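Local coordinates for protein Sqt1 (Chaetomium thermophilum, PDB 4ZOY) that probably acts as a dedicated chaperone that captures a nascent ribosomal protein, Rpl10 in the yeast counterpart, during its translation and so serves ribosome biogenesis, at residues Ser17-Gln23 against Leu458-Gly463; Asn29-Gly34 against Gly47-Ser53. All coordinates share one frame; numbering follows the deposited sequence.

Contact 1: Ser17-Gln23 against Leu458-Gly463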
# COMPACT_ATOMS: atom_id res chain seq x y z
N SER A 17 4.37 17.37 -5.61
CA SER A 17 3.70 16.07 -5.44
C SER A 17 3.95 15.41 -4.10
O SER A 17 5.09 15.23 -3.68
CB SER A 17 4.15 15.11 -6.53
OG SER A 17 4.00 15.68 -7.82
N VAL A 18 2.86 15.02 -3.45
CA VAL A 18 2.95 14.26 -2.21
C VAL A 18 2.70 12.79 -2.56
O VAL A 18 1.57 12.38 -2.82
CB VAL A 18 1.94 14.75 -1.15
CG1 VAL A 18 2.38 14.29 0.23
CG2 VAL A 18 1.83 16.29 -1.16
N PHE A 19 3.79 12.01 -2.59
CA PHE A 19 3.76 10.64 -3.11
C PHE A 19 3.41 9.60 -2.07
O PHE A 19 2.93 8.52 -2.43
CB PHE A 19 5.12 10.26 -3.70
CG PHE A 19 5.47 10.99 -4.96
CD1 PHE A 19 4.67 10.91 -6.08
CD2 PHE A 19 6.64 11.73 -5.04
CE1 PHE A 19 5.01 11.57 -7.26
CE2 PHE A 19 6.99 12.39 -6.21
CZ PHE A 19 6.18 12.31 -7.31
N ALA A 20 3.70 9.89 -0.81
CA ALA A 20 3.67 8.86 0.23
C ALA A 20 2.99 9.31 1.49
O ALA A 20 3.02 10.51 1.85
CB ALA A 20 5.09 8.41 0.54
N ILE A 21 2.37 8.36 2.19
CA ILE A 21 1.73 8.64 3.46
C ILE A 21 1.77 7.40 4.34
O ILE A 21 1.64 6.27 3.85
CB ILE A 21 0.28 9.13 3.26
CG1 ILE A 21 -0.41 9.43 4.59
CG2 ILE A 21 -0.53 8.15 2.40
CD1 ILE A 21 -1.72 10.24 4.44
N ALA A 22 2.00 7.61 5.63
CA ALA A 22 1.97 6.53 6.60
C ALA A 22 1.23 6.98 7.84
O ALA A 22 1.19 8.17 8.16
CB ALA A 22 3.37 6.09 6.95
N GLN A 23 0.63 6.02 8.54
CA GLN A 23 -0.19 6.29 9.71
C GLN A 23 0.32 5.45 10.87
O GLN A 23 0.69 4.29 10.68
CB GLN A 23 -1.65 5.96 9.40
CG GLN A 23 -2.63 6.30 10.51
CD GLN A 23 -4.05 6.20 10.02
OE1 GLN A 23 -4.38 5.30 9.27
NE2 GLN A 23 -4.87 7.17 10.40
N LEU A 458 -2.90 10.51 -4.89
CA LEU A 458 -1.83 9.51 -5.02
C LEU A 458 -1.82 8.48 -3.90
O LEU A 458 -1.16 7.45 -4.01
CB LEU A 458 -0.47 10.22 -5.07
CG LEU A 458 -0.28 11.18 -6.25
CD1 LEU A 458 1.07 11.86 -6.18
CD2 LEU A 458 -0.47 10.46 -7.60
N GLY A 459 -2.54 8.74 -2.81
CA GLY A 459 -2.57 7.79 -1.71
C GLY A 459 -3.49 8.27 -0.62
O GLY A 459 -3.98 9.41 -0.65
N PHE A 460 -3.75 7.39 0.35
CA PHE A 460 -4.52 7.76 1.52
C PHE A 460 -4.28 6.76 2.65
O PHE A 460 -3.82 5.63 2.42
CB PHE A 460 -6.03 7.85 1.22
CG PHE A 460 -6.66 6.55 0.83
CD1 PHE A 460 -7.16 5.69 1.80
CD2 PHE A 460 -6.78 6.19 -0.50
CE1 PHE A 460 -7.74 4.48 1.45
CE2 PHE A 460 -7.36 4.99 -0.86
CZ PHE A 460 -7.84 4.13 0.12
N VAL A 461 -4.58 7.20 3.86
CA VAL A 461 -4.78 6.29 4.99
C VAL A 461 -6.15 6.56 5.59
O VAL A 461 -6.71 7.65 5.43
CB VAL A 461 -3.69 6.46 6.06
CG1 VAL A 461 -2.32 6.04 5.52
CG2 VAL A 461 -3.65 7.90 6.58
N GLN A 462 -6.70 5.58 6.30
CA GLN A 462 -8.05 5.72 6.82
C GLN A 462 -8.22 5.10 8.20
O GLN A 462 -9.35 4.90 8.65
CB GLN A 462 -9.07 5.11 5.85
CG GLN A 462 -8.88 3.61 5.60
CD GLN A 462 -9.88 3.05 4.60
OE1 GLN A 462 -10.97 3.60 4.41
NE2 GLN A 462 -9.51 1.95 3.95
N GLY A 463 -7.12 4.79 8.86
CA GLY A 463 -7.18 4.25 10.22
C GLY A 463 -7.86 2.90 10.27
O GLY A 463 -8.03 2.25 9.26
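I21 and V461 form the tight part of a seam between two blades of a WD40 beta-propeller. The two inner strands run at 18° to each other, with axes 6.3 Å apart, and are joined through side chains. I21, with CG1 anti to the backbone N (chi1 180°), reaches across until its CD1 lies 3.7 Å from V461 CG2; beta-branched residues suit this place, being stiff and broad. The CG2 branch of I21 rests on the backbone N of F460, beside G459, where little side-chain bulk stands in the way. Next along, the extended chain of Q23 lays its CB against V461 CG1 and turns its amide to the turn after the strand. There Q23 OE1 accepts from G463 N at 2.8 Å, in the carbonyl plane and on a lone pair, although the N-H...O angle is bent to 130°; the positive phi of G463 favours glycine. Q23 NE2 is taken by P28 O, which fixes the amide's rotation. An alanine in place of Q23 would probably leave G463 N without this acceptor and uncover a flank of V461. The other end is looser: F19, its CB turned away, touches the second strand only where one ring side, at CD1, lies 3.7 Å from L458 CD1. L458 CD1 also comes to 3.4 Å from V18 O, a buried carbonyl oxygen with no polar partner. Both strands carry a classic beta bulge here, F19-A20 opposite G34 and L458-G459 opposite V472. Strand 468-473 backs I21 and V461 through V470, while strand 92-97 packs on A20 and A22.

Contact 2: Asn29-Gly34 against Gly47-Ser53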
# COMPACT_ATOMS: atom_id res chain seq x y z
N ASN A 29 -4.23 9.54 14.61
CA ASN A 29 -4.05 10.98 14.41
C ASN A 29 -2.63 11.36 13.98
O ASN A 29 -2.39 12.46 13.51
CB ASN A 29 -4.42 11.74 15.68
CG ASN A 29 -3.59 11.32 16.87
OD1 ASN A 29 -3.59 10.14 17.25
ND2 ASN A 29 -2.85 12.26 17.45
N ILE A 30 -1.69 10.44 14.15
CA ILE A 30 -0.31 10.72 13.79
C ILE A 30 -0.05 10.17 12.40
O ILE A 30 -0.07 8.96 12.18
CB ILE A 30 0.67 10.11 14.80
CG1 ILE A 30 0.40 10.68 16.19
CG2 ILE A 30 2.11 10.37 14.37
CD1 ILE A 30 1.35 10.19 17.25
N VAL A 31 0.17 11.08 11.46
CA VAL A 31 0.32 10.75 10.05
C VAL A 31 1.54 11.45 9.47
O VAL A 31 1.77 12.63 9.73
CB VAL A 31 -0.94 11.16 9.26
CG1 VAL A 31 -0.75 10.94 7.79
CG2 VAL A 31 -2.16 10.39 9.77
N ALA A 32 2.33 10.71 8.70
CA ALA A 32 3.49 11.26 7.99
C ALA A 32 3.21 11.34 6.50
O ALA A 32 2.62 10.43 5.92
CB ALA A 32 4.72 10.41 8.26
N THR A 33 3.65 12.43 5.87
CA THR A 33 3.47 12.61 4.44
C THR A 33 4.80 12.96 3.80
O THR A 33 5.66 13.54 4.44
CB THR A 33 2.41 13.71 4.14
OG1 THR A 33 2.82 14.95 4.73
CG2 THR A 33 1.06 13.31 4.71
N GLY A 34 4.98 12.59 2.54
CA GLY A 34 6.28 12.74 1.92
C GLY A 34 6.19 12.89 0.42
O GLY A 34 5.35 12.27 -0.24
N GLY A 47 9.47 15.59 3.88
CA GLY A 47 8.39 14.93 4.58
C GLY A 47 7.96 15.72 5.78
O GLY A 47 8.69 16.59 6.28
N TYR A 48 6.77 15.42 6.27
CA TYR A 48 6.23 16.05 7.46
C TYR A 48 5.50 15.03 8.31
O TYR A 48 4.99 14.03 7.80
CB TYR A 48 5.26 17.18 7.09
CG TYR A 48 5.91 18.36 6.42
CD1 TYR A 48 6.53 19.35 7.17
CD2 TYR A 48 5.90 18.49 5.04
CE1 TYR A 48 7.13 20.45 6.56
CE2 TYR A 48 6.49 19.59 4.41
CZ TYR A 48 7.10 20.56 5.19
OH TYR A 48 7.69 21.64 4.58
N VAL A 49 5.46 15.27 9.62
CA VAL A 49 4.56 14.52 10.47
C VAL A 49 3.47 15.46 10.95
O VAL A 49 3.75 16.58 11.39
CB VAL A 49 5.27 13.89 11.68
CG1 VAL A 49 4.28 13.07 12.50
CG2 VAL A 49 6.42 13.02 11.20
N LEU A 50 2.23 15.00 10.85
CA LEU A 50 1.07 15.81 11.21
C LEU A 50 0.32 15.17 12.36
O LEU A 50 0.37 13.96 12.54
CB LEU A 50 0.13 15.96 10.01
CG LEU A 50 0.77 16.41 8.70
CD1 LEU A 50 -0.21 16.30 7.56
CD2 LEU A 50 1.26 17.85 8.81
N ASP A 51 -0.38 16.01 13.13
CA ASP A 51 -1.31 15.56 14.15
C ASP A 51 -2.71 16.00 13.75
O ASP A 51 -3.08 17.17 13.89
CB ASP A 51 -0.94 16.14 15.52
CG ASP A 51 -1.77 15.56 16.65
OD1 ASP A 51 -2.84 14.99 16.38
OD2 ASP A 51 -1.34 15.67 17.82
N ILE A 52 -3.49 15.05 13.25
CA ILE A 52 -4.78 15.31 12.62
C ILE A 52 -5.87 15.57 13.68
O ILE A 52 -6.97 16.04 13.36
CB ILE A 52 -5.13 14.13 11.64
CG1 ILE A 52 -4.60 14.42 10.24
CG2 ILE A 52 -6.63 13.87 11.53
CD1 ILE A 52 -3.12 14.59 10.14
N SER A 53 -5.56 15.31 14.94
CA SER A 53 -6.54 15.55 16.00
C SER A 53 -6.86 17.04 16.13
O SER A 53 -7.86 17.42 16.73
CB SER A 53 -6.03 15.01 17.34
OG SER A 53 -4.96 15.79 17.83
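I30 and V49 meet at the apolar centre of an antiparallel beta hairpin, the second and third strands of a propeller blade, with I30 CG2 3.9 Å from V49 CG1. A32 shares their face; its small side chain leaves room for F97 and L95 of strand 92-97. V31, T33 and L50 share the opposite face, where T33 and L50 meet V478 of the last blade, and I52 CD1 folds back to 4.2 Å from V31 CB. Between the faces runs a regular ladder: V31 and L50 form one hydrogen-bonded pair, T33 and Y48 the next, and the L50 N to V31 O bond is the shortest at 2.7 Å. Two glycines, G34 and G47, bring their CA atoms to 4.0 Å, and a CB on G47 would crowd T33 O. T33 OG1 is bonded to H14 NE2, a threonine-histidine link like that of the WD40 tetrad, while L50-D51 probably occupies the place of the Trp-Asp dipeptide. Toward the polar edge, I52 N closes the ladder on N29 O. The carboxamide of N29 then reaches D51, whose CG stands anti to the backbone N (chi1 -172°), placing the carboxylate alongside. N29 ND2 donates almost straight (176°) to D51 OD1 at 2.9 Å, in its own amide plane but from above the carboxylate, the two planes being 53° apart. An aspartate suits this corner because one oxygen serves three donors: D51 OD1 also accepts S53 N in an Asx turn, and S53 OG at 2.7 Å, from the face of the carboxylate opposite to N29 ND2.

From the N terminus the chain first supplies strand 9-11 to the outer edge of the last blade's sheet, then enters strand 18-23, the inner strand of the first. Contact 2 closes early, across the short loop that turns strand 30-36 into strand 45-51. Contact 1, whose two segments lie 434 residues apart, closes only when the chain has gone round the propeller and strand 457-461 comes beside strand 18-23. The hairpin of contact 2 is therefore nested within the ring that contact 1 completes. They meet in one sheet: A32 N and G34 N probably bond to A22 O and A20 O, linking the interblade seam to the body of the first blade.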